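Local coordinates for TlmII (Streptoalloteichus hindustanus, PDB 4HVM), which takes part in tallysomycin biosynthesis as a condensation-domain protein and may bind phosphopantetheine, at residues Leu66-Phe70 against Pro116-Val122; Ala35-Leu41 against Leu136-Gln142; Leu105-Asp109 against Arg123-Val127. One frame throughout, in Å; residues are numbered along the deposited sequence.

In the fold
All three contacts lie in the N-terminal half of a condensation-domain fold, around one mixed sheet. Contact 2 pairs its middle strand, 133-141, with 36-44, and ends in His141-Gln142, which align by sequence with the two histidines of the HHxxxDG motif, the second being glutamine here. Contact 3, centred about 8 Å away, adds the next strand and a helix: Gly137 O is 2.7 Å from His125 N, and Val139 N 2.9 Å from Arg123 O, both probable hydrogen bonds. Contact 1, centred about 14 Å from contact 2, meets it where Leu121 O lies 2.9 Å from His141 N, probably hydrogen-bonded; its loop runs directly into 123-127 of contact 3 (centres about 16 Å apart).

Contact 1 of 3, residues Leu66-Phe70 against Pro116-Val122; sequences LRVNF and PERDPLV
In this condensation-domain fold, the loop entering strand 122-128 is strapped to strand 68-72, an outermost strand of a small antiparallel sheet, mainly by one asparagine side chain. The CA atoms of Phe70 and Glu117 approach to 4.9 Å, those of Leu66 and Val122 to 5.7 Å. Residues 68-70 are extended. Asn69 (chi1 m, chi2 near 93°) points its CB at the loop and sends ND2 into the concave backbone of 116-119, bonding Asp119 O at 2.6 Å and, weakly, Pro116 O at 3.3 Å; its OD1 is held by Arg81. Pro116 O also accepts Phe70 N at 2.9 Å. Leu121 (chi1 m, chi2 t) sets its CD1 3.8 Å from Phe70 CD2, at the edge of that ring (chi1 m), and Leu66 CD2 (m, t) reaches Val122 CG1 (chi1 t) at 3.9 Å. Water 1 joins Val122 N (3.1 Å) to Leu66 O (2.6 Å); water 2 joins Leu121 N (2.6 Å) to Leu66 O (3.0 Å) and Val68 O (3.1 Å).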
loop_
_atom_site.group_PDB
_atom_site.type_symbol
_atom_site.label_atom_id
_atom_site.label_comp_id
_atom_site.label_asym_id
_atom_site.label_seq_id
_atom_site.Cartn_x
_atom_site.Cartn_y
_atom_site.Cartn_z
ATOM N N LEU A 66 8.888 11.889 10.560
ATOM C CA LEU A 66 9.912 11.142 9.848
ATOM C C LEU A 66 11.058 10.750 10.778
ATOM O O LEU A 66 11.772 9.781 10.521
ATOM C CB LEU A 66 10.443 11.961 8.676
ATOM C CG LEU A 66 9.402 12.446 7.670
ATOM C CD1 LEU A 66 10.063 13.260 6.570
ATOM C CD2 LEU A 66 8.633 11.276 7.082
ATOM N N ARG A 67 11.228 11.510 11.854
ATOM C CA ARG A 67 12.297 11.263 12.813
ATOM C C ARG A 67 11.777 10.526 14.042
ATOM O O ARG A 67 12.281 10.721 15.148
ATOM C CB ARG A 67 12.941 12.588 13.230
ATOM C CG ARG A 67 13.689 13.291 12.110
ATOM C CD ARG A 67 14.229 14.645 12.544
ATOM N NE ARG A 67 13.202 15.684 12.525
ATOM C CZ ARG A 67 12.731 16.297 13.607
ATOM N NH1 ARG A 67 13.197 15.984 14.808
ATOM N NH2 ARG A 67 11.799 17.231 13.488
ATOM N N VAL A 68 10.775 9.677 13.847
ATOM C CA VAL A 68 10.129 9.005 14.969
ATOM C C VAL A 68 10.552 7.546 15.130
ATOM O O VAL A 68 10.586 6.783 14.165
ATOM C CB VAL A 68 8.588 9.102 14.857
ATOM C CG1 VAL A 68 7.908 7.984 15.633
ATOM C CG2 VAL A 68 8.116 10.469 15.336
ATOM N N ASN A 69 10.898 7.180 16.360
ATOM C CA ASN A 69 11.134 5.789 16.717
ATOM C C ASN A 69 10.038 5.311 17.658
ATOM O O ASN A 69 9.318 6.122 18.237
ATOM C CB ASN A 69 12.508 5.621 17.364
ATOM C CG ASN A 69 13.642 5.842 16.384
ATOM O OD1 ASN A 69 14.169 6.949 16.260
ATOM N ND2 ASN A 69 14.022 4.786 15.676
ATOM N N PHE A 70 9.905 3.997 17.808
ATOM C CA PHE A 70 8.833 3.436 18.622
ATOM C C PHE A 70 9.349 2.796 19.903
ATOM O O PHE A 70 10.432 2.211 19.928
ATOM C CB PHE A 70 8.019 2.427 17.812
ATOM C CG PHE A 70 7.273 3.043 16.669
ATOM C CD1 PHE A 70 6.043 3.646 16.873
ATOM C CD2 PHE A 70 7.803 3.033 15.390
ATOM C CE1 PHE A 70 5.355 4.222 15.825
ATOM C CE2 PHE A 70 7.119 3.604 14.337
ATOM C CZ PHE A 70 5.893 4.199 14.555
ATOM N N PRO A 116 13.513 -0.574 15.137
ATOM C CA PRO A 116 12.485 0.469 15.136
ATOM C C PRO A 116 12.553 1.386 16.349
ATOM O O PRO A 116 11.835 2.381 16.381
ATOM C CB PRO A 116 11.183 -0.331 15.162
ATOM C CG PRO A 116 11.553 -1.615 15.823
ATOM C CD PRO A 116 12.945 -1.914 15.362
ATOM N N GLU A 117 13.393 1.062 17.326
ATOM C CA GLU A 117 13.478 1.864 18.540
ATOM C C GLU A 117 14.735 2.729 18.575
ATOM O O GLU A 117 14.905 3.541 19.482
ATOM C CB GLU A 117 13.422 0.964 19.777
ATOM C CG GLU A 117 14.660 0.102 19.973
ATOM C CD GLU A 117 14.436 -1.039 20.951
ATOM O OE1 GLU A 117 13.404 -1.027 21.656
ATOM O OE2 GLU A 117 15.291 -1.950 21.008
ATOM N N ARG A 118 15.610 2.559 17.587
ATOM C CA ARG A 118 16.871 3.296 17.558
ATOM C C ARG A 118 17.183 3.930 16.204
ATOM O O ARG A 118 17.560 5.098 16.132
ATOM C CB ARG A 118 18.032 2.390 17.970
ATOM C CG ARG A 118 17.970 1.893 19.403
ATOM C CD ARG A 118 19.231 1.119 19.764
ATOM N NE ARG A 118 19.505 0.051 18.806
ATOM C CZ ARG A 118 20.519 -0.804 18.899
ATOM N NH1 ARG A 118 21.372 -0.726 19.912
ATOM N NH2 ARG A 118 20.682 -1.742 17.975
ATOM N N ASP A 119 17.029 3.152 15.137
ATOM C CA ASP A 119 17.457 3.577 13.806
ATOM C C ASP A 119 16.423 4.444 13.091
ATOM O O ASP A 119 15.227 4.360 13.380
ATOM C CB ASP A 119 17.786 2.355 12.950
ATOM C CG ASP A 119 18.628 1.336 13.687
ATOM O OD1 ASP A 119 19.442 1.738 14.547
ATOM O OD2 ASP A 119 18.472 0.130 13.406
ATOM N N PRO A 120 16.887 5.288 12.154
ATOM C CA PRO A 120 15.967 6.061 11.312
ATOM C C PRO A 120 15.059 5.151 10.486
ATOM O O PRO A 120 15.548 4.253 9.801
ATOM C CB PRO A 120 16.909 6.854 10.394
ATOM C CG PRO A 120 18.238 6.164 10.491
ATOM C CD PRO A 120 18.294 5.631 11.883
ATOM N N LEU A 121 13.752 5.389 10.553
ATOM C CA LEU A 121 12.772 4.540 9.884
ATOM C C LEU A 121 12.306 5.125 8.551
ATOM O O LEU A 121 11.519 4.508 7.833
ATOM C CB LEU A 121 11.575 4.281 10.801
ATOM C CG LEU A 121 11.896 3.628 12.143
ATOM C CD1 LEU A 121 10.631 3.413 12.954
ATOM C CD2 LEU A 121 12.618 2.313 11.923
ATOM N N VAL A 122 12.787 6.322 8.236
ATOM C CA VAL A 122 12.525 6.945 6.944
ATOM C C VAL A 122 13.835 7.426 6.341
ATOM O O VAL A 122 14.402 8.423 6.783
ATOM C CB VAL A 122 11.557 8.131 7.066
ATOM C CG1 VAL A 122 11.415 8.839 5.728
ATOM C CG2 VAL A 122 10.201 7.657 7.570
HETATM O O HOH W 1 13.974 8.803 9.622
HETATM O O HOH W 2 12.593 7.303 11.908
#

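Contact 2 of 3, residues Ala35-Leu41 against Leu136-Gln142. With SO4 (sulfate ion), chain F.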
loop_
_atom_site.group_PDB
_atom_site.type_symbol
_atom_site.label_atom_id
_atom_site.label_comp_id
_atom_site.label_asym_id
_atom_site.label_seq_id
_atom_site.Cartn_x
_atom_site.Cartn_y
_atom_site.Cartn_z
ATOM N N ALA A 35 8.120 -4.408 7.041
ATOM C CA ALA A 35 7.413 -3.163 7.312
ATOM C C ALA A 35 7.847 -2.047 6.373
ATOM O O ALA A 35 7.332 -0.932 6.449
ATOM C CB ALA A 35 7.640 -2.739 8.751
ATOM N N PHE A 36 8.791 -2.346 5.488
ATOM C CA PHE A 36 9.392 -1.311 4.654
ATOM C C PHE A 36 8.973 -1.375 3.192
ATOM O O PHE A 36 8.754 -2.451 2.637
ATOM C CB PHE A 36 10.922 -1.338 4.767
ATOM C CG PHE A 36 11.444 -0.636 5.983
ATOM C CD1 PHE A 36 11.453 -1.276 7.209
ATOM C CD2 PHE A 36 11.910 0.667 5.905
ATOM C CE1 PHE A 36 11.920 -0.636 8.337
ATOM C CE2 PHE A 36 12.379 1.317 7.031
ATOM C CZ PHE A 36 12.385 0.661 8.250
ATOM N N ALA A 37 8.872 -0.200 2.580
ATOM C CA ALA A 37 8.535 -0.080 1.171
ATOM C C ALA A 37 9.402 1.006 0.559
ATOM O O ALA A 37 9.857 1.911 1.260
ATOM C CB ALA A 37 7.066 0.265 1.005
ATOM N N ALA A 38 9.625 0.928 -0.748
ATOM C CA ALA A 38 10.454 1.916 -1.428
ATOM C C ALA A 38 9.768 2.511 -2.653
ATOM O O ALA A 38 9.240 1.787 -3.493
ATOM C CB ALA A 38 11.789 1.303 -1.816
ATOM N N ARG A 39 9.778 3.837 -2.742
ATOM C CA ARG A 39 9.298 4.544 -3.922
ATOM C C ARG A 39 10.321 5.614 -4.277
ATOM O O ARG A 39 11.176 5.948 -3.457
ATOM C CB ARG A 39 7.935 5.183 -3.652
ATOM C CG ARG A 39 6.845 4.189 -3.269
ATOM C CD ARG A 39 6.561 3.212 -4.394
ATOM N NE ARG A 39 6.271 1.874 -3.886
ATOM C CZ ARG A 39 5.054 1.441 -3.574
ATOM N NH1 ARG A 39 4.010 2.245 -3.717
ATOM N NH2 ARG A 39 4.882 0.207 -3.118
ATOM N N GLY A 40 10.243 6.148 -5.492
ATOM C CA GLY A 40 11.195 7.156 -5.921
ATOM C C GLY A 40 10.714 8.051 -7.045
ATOM O O GLY A 40 9.873 7.657 -7.851
ATOM N N LEU A 41 11.251 9.267 -7.091
ATOM C CA LEU A 41 10.980 10.199 -8.178
ATOM C C LEU A 41 12.251 10.422 -8.988
ATOM O O LEU A 41 13.319 10.666 -8.428
ATOM C CB LEU A 41 10.469 11.538 -7.636
ATOM C CG LEU A 41 9.086 11.547 -6.981
ATOM C CD1 LEU A 41 8.736 12.941 -6.496
ATOM C CD2 LEU A 41 8.019 11.028 -7.938
ATOM N N LEU A 136 15.477 10.519 -6.563
ATOM C CA LEU A 136 15.201 10.771 -5.156
ATOM C C LEU A 136 14.281 9.673 -4.651
ATOM O O LEU A 136 13.114 9.615 -5.030
ATOM C CB LEU A 136 14.534 12.131 -4.967
ATOM C CG LEU A 136 14.173 12.497 -3.525
ATOM C CD1 LEU A 136 15.392 12.956 -2.727
ATOM C CD2 LEU A 136 13.077 13.545 -3.500
ATOM N N GLY A 137 14.804 8.797 -3.804
ATOM C CA GLY A 137 14.025 7.673 -3.322
ATOM C C GLY A 137 13.762 7.725 -1.831
ATOM O O GLY A 137 14.519 8.336 -1.079
ATOM N N VAL A 138 12.681 7.081 -1.406
ATOM C CA VAL A 138 12.363 6.982 0.011
ATOM C C VAL A 138 12.168 5.523 0.412
ATOM O O VAL A 138 11.489 4.757 -0.275
ATOM C CB VAL A 138 11.113 7.820 0.389
ATOM C CG1 VAL A 138 9.901 7.401 -0.435
ATOM C CG2 VAL A 138 10.817 7.706 1.874
ATOM N N VAL A 139 12.792 5.139 1.518
ATOM C CA VAL A 139 12.617 3.807 2.080
ATOM C C VAL A 139 12.061 3.956 3.488
ATOM O O VAL A 139 12.772 4.386 4.395
ATOM C CB VAL A 139 13.944 3.044 2.129
ATOM C CG1 VAL A 139 13.738 1.663 2.725
ATOM C CG2 VAL A 139 14.546 2.947 0.737
ATOM N N ALA A 140 10.795 3.604 3.677
ATOM C CA ALA A 140 10.121 3.949 4.923
ATOM C C ALA A 140 9.334 2.824 5.581
ATOM O O ALA A 140 8.761 1.966 4.913
ATOM C CB ALA A 140 9.219 5.155 4.706
ATOM N N HIS A 141 9.314 2.856 6.908
ATOM C CA HIS A 141 8.497 1.955 7.708
ATOM C C HIS A 141 7.031 2.322 7.496
ATOM O O HIS A 141 6.678 3.503 7.487
ATOM C CB HIS A 141 8.875 2.114 9.180
ATOM C CG HIS A 141 8.419 0.990 10.055
ATOM N ND1 HIS A 141 7.098 0.806 10.402
ATOM C CD2 HIS A 141 9.112 0.003 10.670
ATOM C CE1 HIS A 141 6.996 -0.250 11.188
ATOM N NE2 HIS A 141 8.204 -0.757 11.365
ATOM N N GLN A 142 6.181 1.315 7.327
ATOM C CA GLN A 142 4.777 1.546 6.987
ATOM C C GLN A 142 3.967 2.156 8.132
ATOM O O GLN A 142 2.849 2.625 7.922
ATOM C CB GLN A 142 4.112 0.251 6.517
ATOM C CG GLN A 142 3.971 -0.799 7.606
ATOM C CD GLN A 142 2.961 -1.872 7.254
ATOM O OE1 GLN A 142 3.280 -2.839 6.562
ATOM N NE2 GLN A 142 1.732 -1.705 7.731
HETATM S S SO4 F . 4.960 -2.476 -1.289
HETATM O O1 SO4 F . 4.882 -3.501 -2.328
HETATM O O2 SO4 F . 4.962 -3.095 0.034
HETATM O O3 SO4 F . 6.194 -1.714 -1.464
HETATM O O4 SO4 F . 3.805 -1.587 -1.396
#
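Strands 36-44 and 133-141 are antiparallel neighbours in the five-stranded mixed sheet of the condensation-domain fold, making an unbroken ladder, with N-to-C directions at 163°. Three hydrogen-bonded pairs satisfy both amides and both carbonyls: Ala37 N to Ala140 O at 3.2 Å and Ala140 N to Ala37 O at 3.1 Å, then Arg39 with Val138, then Leu41 with Leu136. Beyond the Ala37-Ala140 rung, Gln142 N donates to Ala35 O at 2.7 Å. Several intervening residues bond outward: Gly137 with His125 and Val139 with Arg123 on strand 122-128, His141 with Leu121 in the loop before it, and Gly40 with Phe389 beside strand 385-388. His141 and Gln142 fall, by sequence, at the two histidine positions that open the HHxxxDG motif, with glutamine in place of the second histidine. The His141 ring turns its edge to the face of Phe36, centroids 5.4 Å apart, and its ND1 is bonded to Met143 N. On the face shared with Ala37, Arg39 has weak bonds: NE to Ala38 O at 3.0 Å, and NH2 to a sulfate, probably from the crystallisation liquor, with O4 at 2.7 Å and O3 at 2.9 Å.

Contact 3 of 3, residues Leu105-Asp109 against Arg123-Val127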
loop_
_atom_site.group_PDB
_atom_site.type_symbol
_atom_site.label_atom_id
_atom_site.label_comp_id
_atom_site.label_asym_id
_atom_site.label_seq_id
_atom_site.Cartn_x
_atom_site.Cartn_y
_atom_site.Cartn_z
ATOM N N LEU A 105 19.383 -0.975 -5.578
ATOM C CA LEU A 105 19.886 -0.238 -4.423
ATOM C C LEU A 105 18.785 -0.020 -3.387
ATOM O O LEU A 105 18.961 -0.314 -2.205
ATOM C CB LEU A 105 20.467 1.107 -4.866
ATOM C CG LEU A 105 21.126 2.011 -3.820
ATOM C CD1 LEU A 105 22.301 2.749 -4.437
ATOM C CD2 LEU A 105 20.126 3.004 -3.256
ATOM N N LEU A 106 17.656 0.512 -3.840
ATOM C CA LEU A 106 16.535 0.804 -2.955
ATOM C C LEU A 106 15.949 -0.469 -2.349
ATOM O O LEU A 106 15.583 -0.495 -1.174
ATOM C CB LEU A 106 15.458 1.587 -3.705
ATOM C CG LEU A 106 15.889 2.972 -4.179
ATOM C CD1 LEU A 106 14.789 3.632 -4.980
ATOM C CD2 LEU A 106 16.267 3.833 -2.987
ATOM N N ARG A 107 15.862 -1.519 -3.160
ATOM C CA ARG A 107 15.415 -2.821 -2.680
ATOM C C ARG A 107 16.336 -3.342 -1.586
ATOM O O ARG A 107 15.876 -3.890 -0.584
ATOM C CB ARG A 107 15.371 -3.835 -3.823
ATOM C CG ARG A 107 14.154 -3.738 -4.722
ATOM C CD ARG A 107 14.232 -4.770 -5.839
ATOM N NE ARG A 107 13.040 -4.770 -6.682
ATOM C CZ ARG A 107 12.846 -5.603 -7.700
ATOM N NH1 ARG A 107 13.770 -6.502 -8.004
ATOM N NH2 ARG A 107 11.730 -5.535 -8.413
ATOM N N ALA A 108 17.640 -3.170 -1.785
ATOM C CA ALA A 108 18.628 -3.653 -0.830
ATOM C C ALA A 108 18.529 -2.920 0.499
ATOM O O ALA A 108 18.588 -3.536 1.563
ATOM C CB ALA A 108 20.029 -3.519 -1.404
ATOM N N ASP A 109 18.371 -1.601 0.434
ATOM C CA ASP A 109 18.240 -0.795 1.640
ATOM C C ASP A 109 16.909 -1.078 2.326
ATOM O O ASP A 109 16.784 -0.940 3.542
ATOM C CB ASP A 109 18.355 0.693 1.311
ATOM C CG ASP A 109 18.395 1.561 2.555
ATOM O OD1 ASP A 109 19.480 1.696 3.159
ATOM O OD2 ASP A 109 17.340 2.111 2.934
ATOM N N ARG A 123 14.317 6.704 5.335
ATOM C CA ARG A 123 15.582 7.035 4.688
ATOM C C ARG A 123 15.357 7.659 3.314
ATOM O O ARG A 123 14.639 7.107 2.484
ATOM C CB ARG A 123 16.455 5.783 4.563
ATOM C CG ARG A 123 16.895 5.212 5.901
ATOM C CD ARG A 123 17.434 3.797 5.770
ATOM N NE ARG A 123 16.787 2.905 6.726
ATOM C CZ ARG A 123 16.259 1.727 6.413
ATOM N NH1 ARG A 123 16.310 1.284 5.163
ATOM N NH2 ARG A 123 15.686 0.987 7.353
ATOM N N LEU A 124 15.968 8.815 3.081
ATOM C CA LEU A 124 15.893 9.462 1.779
ATOM C C LEU A 124 17.165 9.163 1.002
ATOM O O LEU A 124 18.266 9.391 1.500
ATOM C CB LEU A 124 15.690 10.971 1.921
ATOM C CG LEU A 124 14.382 11.418 2.562
ATOM C CD1 LEU A 124 14.256 12.932 2.547
ATOM C CD2 LEU A 124 13.200 10.770 1.855
ATOM N N HIS A 125 17.012 8.639 -0.210
ATOM C CA HIS A 125 18.158 8.339 -1.061
ATOM C C HIS A 125 18.293 9.360 -2.190
ATOM O O HIS A 125 17.325 9.656 -2.889
ATOM C CB HIS A 125 18.050 6.922 -1.634
ATOM C CG HIS A 125 18.191 5.840 -0.607
ATOM N ND1 HIS A 125 19.367 5.146 -0.413
ATOM C CD2 HIS A 125 17.305 5.331 0.283
ATOM C CE1 HIS A 125 19.199 4.259 0.553
ATOM N NE2 HIS A 125 17.956 4.351 0.990
ATOM N N LEU A 126 19.496 9.904 -2.352
ATOM C CA LEU A 126 19.799 10.800 -3.462
ATOM C C LEU A 126 20.770 10.079 -4.393
ATOM O O LEU A 126 21.980 10.088 -4.173
ATOM C CB LEU A 126 20.403 12.110 -2.946
ATOM C CG LEU A 126 20.372 13.340 -3.856
ATOM C CD1 LEU A 126 20.447 14.603 -3.019
ATOM C CD2 LEU A 126 21.503 13.316 -4.874
ATOM N N VAL A 127 20.232 9.443 -5.428
ATOM C CA VAL A 127 21.038 8.606 -6.310
ATOM C C VAL A 127 21.210 9.260 -7.675
ATOM O O VAL A 127 20.231 9.495 -8.383
ATOM C CB VAL A 127 20.396 7.219 -6.505
ATOM C CG1 VAL A 127 21.383 6.263 -7.143
ATOM C CG2 VAL A 127 19.902 6.661 -5.178
#
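Leu106 lays its CD2 over one face of the His125 imidazole, 4.0 Å from the ring centroid and 28° off the normal, a CH-pi contact. Leu105 comes at the same ring obliquely, its CD2 3.6 Å from His125 ND1, and the same methyl group reaches Val127 CG2 at 4.1 Å. Between them the two leucines leave the far corner of the imidazole to Asp109, one turn on from Leu105: His125 NE2 donates to Asp109 OD2 at 3.0 Å, near the ring plane. These are the inward-facing residues of a beta-alpha-beta unit, in which helix 98-110 links strand 87-91 to strand 122-128 and lies against the sheet the two strands share. The helix runs nearly antiparallel to the second strand, at 156°, with the short axes 10.8 Å apart at closest approach; the alternate residues Arg123, His125 and Val127 turn to it. At the C-terminal end of the helix segment, Asp109 OD2 forms a salt bridge with Arg123 NH1 at 2.6 Å besides the histidine bond, and its OD1 pairs with Arg112. The same Arg123 NH1 also makes a weak bond to the backbone atom Asp109 O at 2.8 Å.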